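Local structure of periplasmic molybdate-binding protein (Azotobacter vinelandii, 1ATG) at residues Y77-L82 against G226-Q231; K81-S86 against V163-I168; N102-I107 against Q137-E142; H106-N111 against G156-G161; G121-T126 against Y186-V191. The protein binds molybdate or tungstate in a pocket between its two domains, probably as the periplasmic receptor of an ABC transporter. All coordinates share one frame; numbering follows the deposited sequence.

Interaction 1: Y77-L82 against G226-Q231; sequences YAIGKL and GYVLPQ
Ile79 and Val228 form one antiparallel hydrogen-bonded pair, a single bridge by which the C-terminal tail is fastened to the edge of a strand. Val228 N gives the straighter bond, 2.9 Å to Ile79 O in the carbonyl plane, and Ile79 N returns one of 2.8 Å to Val228 O. The tight part lies beside this bridge, although it too is at the surface. There Val228 CG2, set between its own backbone N and carbonyl carbon, presses on Ile79 CB at 3.3 Å, closer than usual van der Waals contact. Ile79 CD1 rests on the Leu229-Pro230 peptide, 3.5 Å from Pro230 N. Tyr227 CD1 lies 3.8 Å from Ala78 CB, while Ile79 O sits near the plane of the tyrosine ring at its edge. The loose side is at Lys81, whose CB is 4.2 Å from Gly226 O and whose extended chain leads away. An alanine in place of Ile79 would probably open a gap beside the Leu229-Pro230 peptide, where CD1 now packs. Further in, Tyr227 OH is hydrogen-bonded to Asn9 of the anion site. Helix 216-224 backs the contact through Ile222, and strand 191-196 pairs with strand 75-86 at a classic beta bulge, Tyr77 and Ala78 both facing Gln192.

Interaction 2: K81-S86 against V163-I168; sequences KLVLWS and VALAQI
Strands 82-86 and 163-164 run antiparallel, with Val83 and Val163 as a hydrogen-bonded pair (Val163 N to Val83 O 2.9 Å, Val83 N to Val163 O 3.0 Å) and Leu82 and Ala164 as the non-hydrogen-bonded pair beside it. A further bond from Leu165 N to Lys81 O, 3.1 Å, carries the ladder to the point where the second strand turns off into a helical bend. Gln167 bonds back to both polar groups of Ala164 there, OE1 accepting from Ala164 N and Gln167 N donating to Ala164 O. Ile168 comes back from this turn over Trp85. With CG2 anti to the carbonyl carbon, that methyl sits over the six-membered ring, 3.6 Å from the centroid and 8° off the normal, a CH-pi contact. From the same residue CD1 reaches tip to tip toward Val83, 4.0 Å from Val83 CG1. Val83 CG2 in turn rests on Leu165, 3.6 Å from Leu165 CA. Trp85 NE1 is hydrogen-bonded to Pro176 O, and helix 146-154 covers the indole with His150, Thr153 and Ala154. A sheet and helix so joined are consistent with the type 2 periplasmic binding-protein fold, and Ala164 touches Tyr117 of the anion pocket.

Interaction 3: N102-I107 against Q137-E142; sequences NGWRHI and QERIVE. With ACT (acetate ion), chain C.
Arg139 runs its side chain past the backbone of Arg105 and ends over the indole of Trp104. Arg139 CB lies 3.5 Å from Arg105 O, CG comes nearer to the same oxygen, at 3.3 Å, and CD stands 3.8 Å from it. A bend at chi3 (72°) places NE, which hydrogen-bonds to Arg105 O at 3.2 Å, the oxygen in the guanidinium plane. CZ gives the cation-pi contact, 3.9 Å from the centroid of the Trp104 six-membered ring, with the two planes 39° apart. At the tip NH2 lies over the indole face, 3.1 Å above its plane; it bonds to Trp104 O, 3.0 Å away, from above that carbonyl plane, and also to Gly101 O. NH1 gives a good bond to Gln137 OE1, 2.9 Å, and a weak one to Asn102 OD1. A leucine in place of Arg139 would probably leave the Trp104 and Arg105 carbonyls without these donors and free the 102-105 loop to shift. Beyond the loop, Ile107 N to Arg139 O and Val141 N to Ile107 O are the bonds of a parallel strand pair, as between neighbouring strands in an alpha/beta sheet.

Interaction 4: H106-N111 against G156-G161; sequences HIAISN and GAADLG. With ACT (acetate ion), chain C.
Leu160 bonds through its N to His106 and through its O to Ala108. Leu160 N donates to His106 O in the carbonyl plane at 3.1 Å, and Leu160 O accepts from Ala108 N at 2.8 Å. The same Leu160 O receives the CA-H of Ile107, with Ile107 CA 3.1 Å away, and Ala108 O that of Gly161, whose CA is at 3.3 Å. Before the strand begins, Asp159 N is satisfied by an acetate ion, probably from the crystallisation liquor: acetate O accepts from Asp159 N at 2.9 Å and also from His106 N, while OXT accepts from His106 ND1 at 2.7 Å, close to the imidazole plane. The Asp159 carboxylate has its own partner in Arg105, a salt bridge through OD2, and Asp159 O accepts from Ser86 OG. On one face Ile107 CG1 rests on Leu160 CB; on the other Ala108 CB is 3.8 Å from Ala158 CB. Strands 140-143, 107-110 and 160-164 lie parallel and side by side, helix 146-154 linking the outer two, as in the alpha/beta domains of this family.

Interaction 5: G121-T126 against Y186-V191; sequences GTQVLT and YYEPIV
Gln123 and Val124, neighbours on helix 116-127, meet the chain at 186-188 in two different ways. The Gln123 side chain, extended beyond CG, crosses Tyr187 at about a right angle, its amide plane turned 37° from the phenol ring; Gln123 CB lies 3.9 Å from Tyr187 CB. It also crosses Glu188 at about a right angle, and here the polar bond forms: Glu188 N donates to Gln123 OE1 at 3.0 Å, nearly straight at hydrogen but from above the amide plane. Gln123 OE1 also accepts from a water 2.8 Å away, and this water bridges it to Glu188 O, to which it donates at 2.7 Å. Val124 instead lies alongside Tyr187, both side chains pointing the same way, with Val124 CG2 3.8 Å from Tyr187 CD1. Farther out, Tyr187 OH is hydrogen-bonded to Leu82 N. Tyr186 turns the edge of its ring to Val124 CG1, and its ring stacks with His127. Here a surface loop is tied to the side of a helix by a side-chain-to-backbone bond. Tyr117, at the start of that helix, belongs to the anion site between the two domains, and the loop leads into strand 191-196.

Overall arrangement
Interactions 2 and 4 are the buried contacts, and both use strand 160-164, with strand 75-86 antiparallel to it and strand 107-110 parallel. They touch where Leu84 CD1 packs on Ile107 CD1. Interaction 3, partly buried, extends the same sheet to strand 140-143 and adds a buried guanidinium gripped by carbonyls and stacked on an indole. Interactions 1 and 5 are partly buried and superficial respectively, and they meet where Gly80 N bonds Ile190 O. The helix of interaction 5 also reaches the sheet, Leu125 packing on Ile109 of interaction 4 and Ile140 of interaction 3. Strand 75-86 thus passes from interaction 1 to interaction 2, exchanging the C-terminal tail for strand 160-164 as partner.

Interaction 1: Y77-L82 against G226-Q231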
# COMPACT_ATOMS: atom_id res chain seq x y z
N TYR A 77 1.47 -11.48 1.21
CA TYR A 77 0.18 -11.44 1.89
C TYR A 77 -0.91 -10.78 1.06
O TYR A 77 -2.10 -10.95 1.37
CB TYR A 77 0.30 -10.75 3.25
CG TYR A 77 0.58 -9.27 3.17
CD1 TYR A 77 1.88 -8.79 3.05
CD2 TYR A 77 -0.44 -8.33 3.20
CE1 TYR A 77 2.14 -7.43 2.95
CE2 TYR A 77 -0.20 -6.97 3.08
CZ TYR A 77 1.09 -6.54 2.96
OH TYR A 77 1.33 -5.18 2.86
N ALA A 78 -0.53 -10.05 0.02
CA ALA A 78 -1.52 -9.33 -0.79
C ALA A 78 -0.83 -8.80 -2.03
O ALA A 78 0.39 -8.54 -2.01
CB ALA A 78 -2.11 -8.18 0.02
N ILE A 79 -1.58 -8.58 -3.09
CA ILE A 79 -1.09 -7.92 -4.29
C ILE A 79 -2.04 -6.73 -4.50
O ILE A 79 -3.26 -6.89 -4.61
CB ILE A 79 -1.05 -8.83 -5.51
CG1 ILE A 79 -0.11 -10.03 -5.28
CG2 ILE A 79 -0.55 -8.09 -6.75
CD1 ILE A 79 -0.73 -11.37 -5.56
N GLY A 80 -1.47 -5.53 -4.51
CA GLY A 80 -2.26 -4.31 -4.59
C GLY A 80 -2.78 -4.04 -5.97
O GLY A 80 -2.50 -4.74 -6.96
N LYS A 81 -3.57 -2.98 -6.07
CA LYS A 81 -4.10 -2.51 -7.33
C LYS A 81 -4.01 -0.99 -7.33
O LYS A 81 -4.66 -0.32 -6.52
CB LYS A 81 -5.56 -2.96 -7.47
CG LYS A 81 -6.19 -2.72 -8.82
CD LYS A 81 -7.41 -3.61 -9.03
CE LYS A 81 -7.96 -3.46 -10.44
NZ LYS A 81 -8.95 -4.52 -10.76
N LEU A 82 -3.22 -0.48 -8.25
CA LEU A 82 -3.05 0.96 -8.38
C LEU A 82 -4.28 1.59 -9.01
O LEU A 82 -4.88 1.06 -9.96
CB LEU A 82 -1.85 1.21 -9.30
CG LEU A 82 -1.48 2.68 -9.52
CD1 LEU A 82 -0.94 3.33 -8.25
CD2 LEU A 82 -0.43 2.75 -10.62
N GLY A 226 -9.96 -5.22 -2.16
CA GLY A 226 -9.54 -5.11 -3.54
C GLY A 226 -8.19 -5.70 -3.88
O GLY A 226 -7.77 -5.64 -5.04
N TYR A 227 -7.51 -6.29 -2.90
CA TYR A 227 -6.23 -6.93 -3.17
C TYR A 227 -6.46 -8.30 -3.81
O TYR A 227 -7.53 -8.92 -3.61
CB TYR A 227 -5.45 -7.18 -1.87
CG TYR A 227 -5.07 -5.91 -1.13
CD1 TYR A 227 -3.93 -5.21 -1.46
CD2 TYR A 227 -5.86 -5.43 -0.09
CE1 TYR A 227 -3.54 -4.05 -0.79
CE2 TYR A 227 -5.50 -4.27 0.58
CZ TYR A 227 -4.35 -3.59 0.22
OH TYR A 227 -4.07 -2.43 0.92
N VAL A 228 -5.46 -8.81 -4.50
CA VAL A 228 -5.50 -10.20 -4.95
C VAL A 228 -4.49 -10.99 -4.13
O VAL A 228 -3.68 -10.42 -3.38
CB VAL A 228 -5.23 -10.36 -6.44
CG1 VAL A 228 -6.28 -9.69 -7.28
CG2 VAL A 228 -3.88 -9.82 -6.80
N LEU A 229 -4.55 -12.31 -4.26
CA LEU A 229 -3.64 -13.21 -3.57
C LEU A 229 -2.89 -14.02 -4.62
O LEU A 229 -3.38 -14.18 -5.74
CB LEU A 229 -4.39 -14.19 -2.66
CG LEU A 229 -4.82 -13.71 -1.28
CD1 LEU A 229 -3.60 -13.44 -0.41
CD2 LEU A 229 -5.74 -12.50 -1.30
N PRO A 230 -1.72 -14.53 -4.30
CA PRO A 230 -1.00 -15.36 -5.27
C PRO A 230 -1.85 -16.53 -5.72
O PRO A 230 -2.61 -17.12 -4.93
CB PRO A 230 0.23 -15.84 -4.52
CG PRO A 230 0.43 -14.82 -3.44
CD PRO A 230 -0.98 -14.41 -3.04
N GLN A 231 -1.71 -16.88 -6.98
CA GLN A 231 -2.45 -18.00 -7.54
C GLN A 231 -1.90 -19.36 -7.13
O GLN A 231 -2.73 -20.29 -7.01
CB GLN A 231 -2.36 -17.96 -9.06
CG GLN A 231 -3.31 -17.00 -9.72
CD GLN A 231 -3.47 -17.39 -11.19
OE1 GLN A 231 -2.93 -18.39 -11.65
NE2 GLN A 231 -4.23 -16.56 -11.86
OXT GLN A 231 -0.68 -19.49 -6.99

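Interaction 2: K81-S86 against V163-I168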
# COMPACT_ATOMS: atom_id res chain seq x y z
N LYS A 81 -3.57 -2.98 -6.07
CA LYS A 81 -4.10 -2.51 -7.33
C LYS A 81 -4.01 -0.99 -7.33
O LYS A 81 -4.66 -0.32 -6.52
CB LYS A 81 -5.56 -2.96 -7.47
CG LYS A 81 -6.19 -2.72 -8.82
CD LYS A 81 -7.41 -3.61 -9.03
CE LYS A 81 -7.96 -3.46 -10.44
NZ LYS A 81 -8.95 -4.52 -10.76
N LEU A 82 -3.22 -0.48 -8.25
CA LEU A 82 -3.05 0.96 -8.38
C LEU A 82 -4.28 1.59 -9.01
O LEU A 82 -4.88 1.06 -9.96
CB LEU A 82 -1.85 1.21 -9.30
CG LEU A 82 -1.48 2.68 -9.52
CD1 LEU A 82 -0.94 3.33 -8.25
CD2 LEU A 82 -0.43 2.75 -10.62
N VAL A 83 -4.65 2.78 -8.52
CA VAL A 83 -5.78 3.50 -9.08
C VAL A 83 -5.45 4.97 -9.26
O VAL A 83 -4.83 5.59 -8.36
CB VAL A 83 -7.04 3.43 -8.19
CG1 VAL A 83 -8.27 3.81 -9.01
CG2 VAL A 83 -7.27 2.09 -7.52
N LEU A 84 -5.81 5.52 -10.40
CA LEU A 84 -5.80 6.97 -10.58
C LEU A 84 -7.17 7.45 -10.10
O LEU A 84 -8.21 6.95 -10.58
CB LEU A 84 -5.61 7.33 -12.05
CG LEU A 84 -5.69 8.84 -12.33
CD1 LEU A 84 -4.53 9.59 -11.71
CD2 LEU A 84 -5.74 9.08 -13.84
N TRP A 85 -7.20 8.35 -9.14
CA TRP A 85 -8.44 8.75 -8.51
C TRP A 85 -8.53 10.26 -8.47
O TRP A 85 -7.55 10.98 -8.37
CB TRP A 85 -8.43 8.19 -7.07
CG TRP A 85 -9.67 8.42 -6.26
CD1 TRP A 85 -10.96 8.17 -6.64
CD2 TRP A 85 -9.73 8.96 -4.94
NE1 TRP A 85 -11.81 8.50 -5.62
CE2 TRP A 85 -11.10 8.99 -4.57
CE3 TRP A 85 -8.79 9.39 -4.01
CZ2 TRP A 85 -11.52 9.45 -3.33
CZ3 TRP A 85 -9.22 9.84 -2.77
CH2 TRP A 85 -10.58 9.86 -2.44
N SER A 86 -9.78 10.73 -8.50
CA SER A 86 -10.10 12.10 -8.18
C SER A 86 -11.35 12.07 -7.28
O SER A 86 -12.26 11.27 -7.50
CB SER A 86 -10.39 12.97 -9.40
OG SER A 86 -10.78 14.30 -9.02
N VAL A 163 -3.38 6.22 -5.94
CA VAL A 163 -3.68 5.66 -4.63
C VAL A 163 -3.86 4.15 -4.70
O VAL A 163 -3.81 3.56 -5.78
CB VAL A 163 -4.94 6.33 -4.03
CG1 VAL A 163 -4.81 7.85 -3.92
CG2 VAL A 163 -6.19 5.98 -4.83
N ALA A 164 -4.06 3.53 -3.55
CA ALA A 164 -4.34 2.11 -3.47
C ALA A 164 -5.85 1.91 -3.54
O ALA A 164 -6.63 2.62 -2.92
CB ALA A 164 -3.81 1.55 -2.16
N LEU A 165 -6.28 0.84 -4.20
CA LEU A 165 -7.72 0.55 -4.26
C LEU A 165 -8.32 0.41 -2.89
O LEU A 165 -9.43 0.88 -2.61
CB LEU A 165 -7.94 -0.72 -5.10
CG LEU A 165 -9.40 -1.20 -5.20
CD1 LEU A 165 -10.33 -0.12 -5.73
CD2 LEU A 165 -9.49 -2.43 -6.09
N ALA A 166 -7.63 -0.23 -1.94
CA ALA A 166 -8.14 -0.42 -0.60
C ALA A 166 -8.53 0.88 0.07
O ALA A 166 -9.42 0.90 0.92
CB ALA A 166 -7.09 -1.12 0.26
N GLN A 167 -7.87 2.00 -0.25
CA GLN A 167 -8.15 3.27 0.38
C GLN A 167 -9.43 3.92 -0.09
O GLN A 167 -9.91 4.86 0.55
CB GLN A 167 -6.99 4.24 0.11
CG GLN A 167 -5.68 3.78 0.73
CD GLN A 167 -4.55 4.68 0.23
OE1 GLN A 167 -4.37 4.85 -0.97
NE2 GLN A 167 -3.78 5.24 1.16
N ILE A 168 -9.99 3.48 -1.22
CA ILE A 168 -11.15 4.15 -1.79
C ILE A 168 -12.35 3.25 -2.02
O ILE A 168 -13.47 3.75 -2.20
CB ILE A 168 -10.80 4.89 -3.10
CG1 ILE A 168 -10.34 3.94 -4.20
CG2 ILE A 168 -9.77 5.98 -2.84
CD1 ILE A 168 -9.99 4.65 -5.51
O HOH W 1 -4.34 -1.67 -3.57

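Interaction 3: N102-I107 against Q137-E142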
# COMPACT_ATOMS: atom_id res chain seq x y z
N ASN A 102 -4.79 19.16 -19.93
CA ASN A 102 -4.56 20.26 -19.00
C ASN A 102 -5.81 20.64 -18.24
O ASN A 102 -5.94 21.77 -17.74
CB ASN A 102 -3.99 21.46 -19.77
CG ASN A 102 -2.66 21.15 -20.43
OD1 ASN A 102 -1.78 20.50 -19.85
ND2 ASN A 102 -2.49 21.61 -21.66
N GLY A 103 -6.74 19.70 -18.06
CA GLY A 103 -7.98 19.92 -17.33
C GLY A 103 -7.90 19.66 -15.84
O GLY A 103 -8.91 19.45 -15.17
N TRP A 104 -6.72 19.74 -15.25
CA TRP A 104 -6.50 19.50 -13.83
C TRP A 104 -5.17 20.17 -13.49
O TRP A 104 -4.34 20.41 -14.38
CB TRP A 104 -6.47 18.01 -13.51
CG TRP A 104 -5.52 17.23 -14.36
CD1 TRP A 104 -5.78 16.70 -15.60
CD2 TRP A 104 -4.16 16.89 -14.05
NE1 TRP A 104 -4.66 16.05 -16.07
CE2 TRP A 104 -3.66 16.14 -15.14
CE3 TRP A 104 -3.32 17.11 -12.97
CZ2 TRP A 104 -2.36 15.66 -15.16
CZ3 TRP A 104 -2.04 16.63 -12.99
CH2 TRP A 104 -1.55 15.90 -14.08
N ARG A 105 -4.96 20.42 -12.21
CA ARG A 105 -3.79 21.15 -11.75
C ARG A 105 -2.68 20.22 -11.31
O ARG A 105 -1.68 20.11 -12.03
CB ARG A 105 -4.22 22.12 -10.63
CG ARG A 105 -5.17 23.21 -11.14
CD ARG A 105 -5.86 23.92 -9.98
NE ARG A 105 -6.94 23.04 -9.47
CZ ARG A 105 -7.87 23.48 -8.63
NH1 ARG A 105 -7.84 24.73 -8.19
NH2 ARG A 105 -8.83 22.68 -8.23
N HIS A 106 -2.80 19.59 -10.16
CA HIS A 106 -1.77 18.70 -9.64
C HIS A 106 -2.23 17.26 -9.46
O HIS A 106 -3.42 16.97 -9.32
CB HIS A 106 -1.32 19.21 -8.26
CG HIS A 106 -0.78 20.60 -8.30
ND1 HIS A 106 -1.53 21.73 -8.03
CD2 HIS A 106 0.46 21.06 -8.61
CE1 HIS A 106 -0.78 22.81 -8.15
NE2 HIS A 106 0.43 22.43 -8.50
N ILE A 107 -1.24 16.38 -9.46
CA ILE A 107 -1.47 14.96 -9.20
C ILE A 107 -0.58 14.57 -8.04
O ILE A 107 0.65 14.81 -8.05
CB ILE A 107 -1.18 14.11 -10.45
CG1 ILE A 107 -1.46 12.63 -10.13
CG2 ILE A 107 0.21 14.30 -11.04
CD1 ILE A 107 -1.51 11.75 -11.37
N GLN A 137 6.35 20.62 -15.90
CA GLN A 137 5.24 21.51 -15.60
C GLN A 137 4.98 21.65 -14.11
O GLN A 137 4.06 22.38 -13.71
CB GLN A 137 3.98 20.99 -16.29
CG GLN A 137 4.09 21.11 -17.81
CD GLN A 137 2.91 20.51 -18.53
OE1 GLN A 137 2.14 19.70 -17.99
NE2 GLN A 137 2.73 20.90 -19.79
N GLU A 138 5.70 20.95 -13.26
CA GLU A 138 5.54 21.00 -11.81
C GLU A 138 4.14 20.60 -11.38
O GLU A 138 3.55 21.13 -10.42
CB GLU A 138 5.94 22.39 -11.28
CG GLU A 138 7.42 22.68 -11.55
CD GLU A 138 7.92 23.92 -10.83
OE1 GLU A 138 7.19 24.93 -10.82
OE2 GLU A 138 9.04 23.87 -10.28
N ARG A 139 3.56 19.64 -12.09
CA ARG A 139 2.21 19.19 -11.75
C ARG A 139 2.21 18.01 -10.81
O ARG A 139 1.15 17.72 -10.25
CB ARG A 139 1.43 18.93 -13.03
CG ARG A 139 1.16 20.31 -13.65
CD ARG A 139 0.61 20.18 -15.04
NE ARG A 139 -0.76 19.69 -15.07
CZ ARG A 139 -1.33 19.28 -16.19
NH1 ARG A 139 -0.63 19.28 -17.33
NH2 ARG A 139 -2.58 18.88 -16.21
N ILE A 140 3.34 17.35 -10.62
CA ILE A 140 3.38 16.22 -9.70
C ILE A 140 3.75 16.74 -8.32
O ILE A 140 4.75 17.46 -8.18
CB ILE A 140 4.40 15.17 -10.15
CG1 ILE A 140 4.03 14.60 -11.51
CG2 ILE A 140 4.53 14.08 -9.10
CD1 ILE A 140 5.13 13.77 -12.15
N VAL A 141 2.94 16.41 -7.33
CA VAL A 141 3.20 16.84 -5.96
C VAL A 141 3.60 15.58 -5.19
O VAL A 141 2.82 14.63 -5.08
CB VAL A 141 2.01 17.56 -5.34
CG1 VAL A 141 2.33 18.02 -3.91
CG2 VAL A 141 1.65 18.78 -6.17
N GLU A 142 4.84 15.55 -4.74
CA GLU A 142 5.39 14.39 -4.05
C GLU A 142 4.80 14.26 -2.67
O GLU A 142 4.83 15.18 -1.85
CB GLU A 142 6.91 14.56 -4.01
CG GLU A 142 7.64 13.30 -3.56
CD GLU A 142 9.12 13.60 -3.39
OE1 GLU A 142 9.48 14.20 -2.35
OE2 GLU A 142 9.90 13.25 -4.29
C ACT C . -4.86 21.01 -7.22
O ACT C . -4.62 20.00 -7.91
OXT ACT C . -4.04 21.98 -7.18
CH3 ACT C . -6.14 21.15 -6.47
O HOH W 2 0.47 20.66 -21.09

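Interaction 4: H106-N111 against G156-G161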
# COMPACT_ATOMS: atom_id res chain seq x y z
N HIS A 106 -2.80 19.59 -10.16
CA HIS A 106 -1.77 18.70 -9.64
C HIS A 106 -2.23 17.26 -9.46
O HIS A 106 -3.42 16.97 -9.32
CB HIS A 106 -1.32 19.21 -8.26
CG HIS A 106 -0.78 20.60 -8.30
ND1 HIS A 106 -1.53 21.73 -8.03
CD2 HIS A 106 0.46 21.06 -8.61
CE1 HIS A 106 -0.78 22.81 -8.15
NE2 HIS A 106 0.43 22.43 -8.50
N ILE A 107 -1.24 16.38 -9.46
CA ILE A 107 -1.47 14.96 -9.20
C ILE A 107 -0.58 14.57 -8.04
O ILE A 107 0.65 14.81 -8.05
CB ILE A 107 -1.18 14.11 -10.45
CG1 ILE A 107 -1.46 12.63 -10.13
CG2 ILE A 107 0.21 14.30 -11.04
CD1 ILE A 107 -1.51 11.75 -11.37
N ALA A 108 -1.17 13.99 -7.00
CA ALA A 108 -0.44 13.51 -5.83
C ALA A 108 0.14 12.14 -6.11
O ALA A 108 -0.60 11.19 -6.41
CB ALA A 108 -1.35 13.47 -4.61
N ILE A 109 1.47 12.03 -6.07
CA ILE A 109 2.14 10.75 -6.30
C ILE A 109 3.09 10.55 -5.14
O ILE A 109 3.95 11.41 -4.86
CB ILE A 109 2.88 10.67 -7.63
CG1 ILE A 109 1.94 11.07 -8.77
CG2 ILE A 109 3.47 9.27 -7.83
CD1 ILE A 109 2.48 10.91 -10.17
N SER A 110 2.98 9.42 -4.45
CA SER A 110 3.90 9.19 -3.33
C SER A 110 5.32 9.05 -3.88
O SER A 110 5.57 8.63 -5.00
CB SER A 110 3.46 8.05 -2.44
OG SER A 110 3.27 6.83 -3.11
N ASN A 111 6.28 9.43 -3.04
CA ASN A 111 7.69 9.43 -3.41
C ASN A 111 8.12 8.04 -3.86
O ASN A 111 8.11 7.14 -3.02
CB ASN A 111 8.44 9.89 -2.16
CG ASN A 111 9.94 9.95 -2.33
OD1 ASN A 111 10.49 9.41 -3.27
ND2 ASN A 111 10.59 10.69 -1.41
N GLY A 156 -9.33 17.06 -2.04
CA GLY A 156 -9.25 17.95 -3.18
C GLY A 156 -7.97 18.79 -3.16
O GLY A 156 -7.80 19.60 -4.10
N ALA A 157 -7.07 18.67 -2.21
CA ALA A 157 -5.80 19.39 -2.27
C ALA A 157 -5.05 19.07 -3.56
O ALA A 157 -4.28 19.91 -4.06
CB ALA A 157 -4.95 19.11 -1.06
N ALA A 158 -5.22 17.86 -4.10
CA ALA A 158 -4.74 17.47 -5.41
C ALA A 158 -5.95 17.06 -6.26
O ALA A 158 -6.74 16.22 -5.81
CB ALA A 158 -3.74 16.31 -5.37
N ASP A 159 -6.10 17.60 -7.45
CA ASP A 159 -7.17 17.20 -8.35
C ASP A 159 -7.11 15.70 -8.63
O ASP A 159 -8.16 15.07 -8.69
CB ASP A 159 -7.07 17.99 -9.66
CG ASP A 159 -7.52 19.43 -9.56
OD1 ASP A 159 -8.40 19.76 -8.72
OD2 ASP A 159 -7.04 20.26 -10.36
N LEU A 160 -5.92 15.17 -8.85
CA LEU A 160 -5.73 13.75 -9.15
C LEU A 160 -4.77 13.14 -8.13
O LEU A 160 -3.93 13.86 -7.59
CB LEU A 160 -5.10 13.57 -10.53
CG LEU A 160 -5.86 14.12 -11.73
CD1 LEU A 160 -5.10 13.76 -13.01
CD2 LEU A 160 -7.29 13.60 -11.81
N GLY A 161 -4.81 11.82 -8.02
CA GLY A 161 -3.81 11.14 -7.21
C GLY A 161 -3.71 9.68 -7.61
O GLY A 161 -4.67 9.08 -8.09
C ACT C . -4.86 21.01 -7.22
O ACT C . -4.62 20.00 -7.91
OXT ACT C . -4.04 21.98 -7.18
CH3 ACT C . -6.14 21.15 -6.47

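Interaction 5: G121-T126 against Y186-V191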
# COMPACT_ATOMS: atom_id res chain seq x y z
N GLY A 121 2.78 4.42 -9.58
CA GLY A 121 2.20 5.57 -10.28
C GLY A 121 3.20 6.21 -11.24
O GLY A 121 2.85 6.60 -12.35
N THR A 122 4.45 6.31 -10.79
CA THR A 122 5.49 6.87 -11.64
C THR A 122 5.74 6.00 -12.87
O THR A 122 5.87 6.52 -13.98
CB THR A 122 6.77 7.03 -10.81
OG1 THR A 122 6.49 7.88 -9.69
CG2 THR A 122 7.87 7.68 -11.62
N GLN A 123 5.71 4.68 -12.68
CA GLN A 123 5.84 3.76 -13.79
C GLN A 123 4.72 3.94 -14.80
O GLN A 123 4.98 3.83 -16.01
CB GLN A 123 5.87 2.30 -13.30
CG GLN A 123 7.21 1.97 -12.66
CD GLN A 123 7.23 0.62 -11.98
OE1 GLN A 123 6.20 0.03 -11.65
NE2 GLN A 123 8.46 0.12 -11.74
N VAL A 124 3.49 4.22 -14.35
CA VAL A 124 2.40 4.46 -15.29
C VAL A 124 2.69 5.71 -16.11
O VAL A 124 2.50 5.71 -17.33
CB VAL A 124 1.07 4.59 -14.57
CG1 VAL A 124 -0.05 5.03 -15.51
CG2 VAL A 124 0.72 3.26 -13.90
N LEU A 125 3.12 6.80 -15.47
CA LEU A 125 3.46 8.00 -16.24
C LEU A 125 4.58 7.74 -17.23
O LEU A 125 4.53 8.22 -18.37
CB LEU A 125 3.80 9.17 -15.32
CG LEU A 125 2.66 9.63 -14.40
CD1 LEU A 125 3.14 10.87 -13.66
CD2 LEU A 125 1.38 9.91 -15.15
N THR A 126 5.58 6.96 -16.83
CA THR A 126 6.65 6.61 -17.76
C THR A 126 6.09 5.80 -18.90
O THR A 126 6.46 6.00 -20.08
CB THR A 126 7.72 5.83 -16.98
OG1 THR A 126 8.36 6.74 -16.08
CG2 THR A 126 8.74 5.17 -17.90
N TYR A 186 1.08 -1.62 -17.41
CA TYR A 186 1.55 -0.25 -17.35
C TYR A 186 2.49 0.01 -16.19
O TYR A 186 3.08 1.09 -16.14
CB TYR A 186 0.39 0.75 -17.26
CG TYR A 186 -0.41 0.99 -18.51
CD1 TYR A 186 -0.67 0.01 -19.45
CD2 TYR A 186 -0.95 2.26 -18.74
CE1 TYR A 186 -1.42 0.27 -20.58
CE2 TYR A 186 -1.71 2.54 -19.87
CZ TYR A 186 -1.94 1.53 -20.78
OH TYR A 186 -2.70 1.79 -21.91
N TYR A 187 2.60 -0.93 -15.26
CA TYR A 187 3.45 -0.80 -14.09
C TYR A 187 3.79 -2.21 -13.60
O TYR A 187 3.06 -3.16 -13.94
CB TYR A 187 2.76 -0.02 -12.98
CG TYR A 187 1.46 -0.56 -12.43
CD1 TYR A 187 0.25 -0.45 -13.10
CD2 TYR A 187 1.45 -1.19 -11.19
CE1 TYR A 187 -0.92 -0.92 -12.56
CE2 TYR A 187 0.27 -1.68 -10.65
CZ TYR A 187 -0.91 -1.54 -11.34
OH TYR A 187 -2.06 -2.00 -10.73
N GLU A 188 4.83 -2.34 -12.80
CA GLU A 188 5.13 -3.68 -12.27
C GLU A 188 4.17 -3.99 -11.14
O GLU A 188 3.91 -3.13 -10.29
CB GLU A 188 6.58 -3.70 -11.80
CG GLU A 188 7.59 -3.52 -12.93
CD GLU A 188 7.71 -4.72 -13.85
OE1 GLU A 188 7.13 -5.80 -13.59
OE2 GLU A 188 8.42 -4.64 -14.87
N PRO A 189 3.64 -5.20 -11.05
CA PRO A 189 2.68 -5.54 -10.00
C PRO A 189 3.17 -5.22 -8.61
O PRO A 189 4.33 -5.38 -8.22
CB PRO A 189 2.40 -7.01 -10.23
CG PRO A 189 2.62 -7.19 -11.70
CD PRO A 189 3.78 -6.29 -12.04
N ILE A 190 2.23 -4.75 -7.79
CA ILE A 190 2.53 -4.33 -6.42
C ILE A 190 2.38 -5.52 -5.50
O ILE A 190 1.36 -5.73 -4.83
CB ILE A 190 1.61 -3.15 -6.05
CG1 ILE A 190 1.75 -1.98 -7.04
CG2 ILE A 190 1.91 -2.66 -4.64
CD1 ILE A 190 0.68 -0.94 -6.90
N VAL A 191 3.41 -6.35 -5.48
CA VAL A 191 3.46 -7.59 -4.72
C VAL A 191 3.92 -7.30 -3.30
O VAL A 191 5.04 -6.82 -3.12
CB VAL A 191 4.36 -8.62 -5.44
CG1 VAL A 191 4.45 -9.87 -4.58
CG2 VAL A 191 3.78 -8.91 -6.82
O HOH W 3 5.53 -1.21 -9.27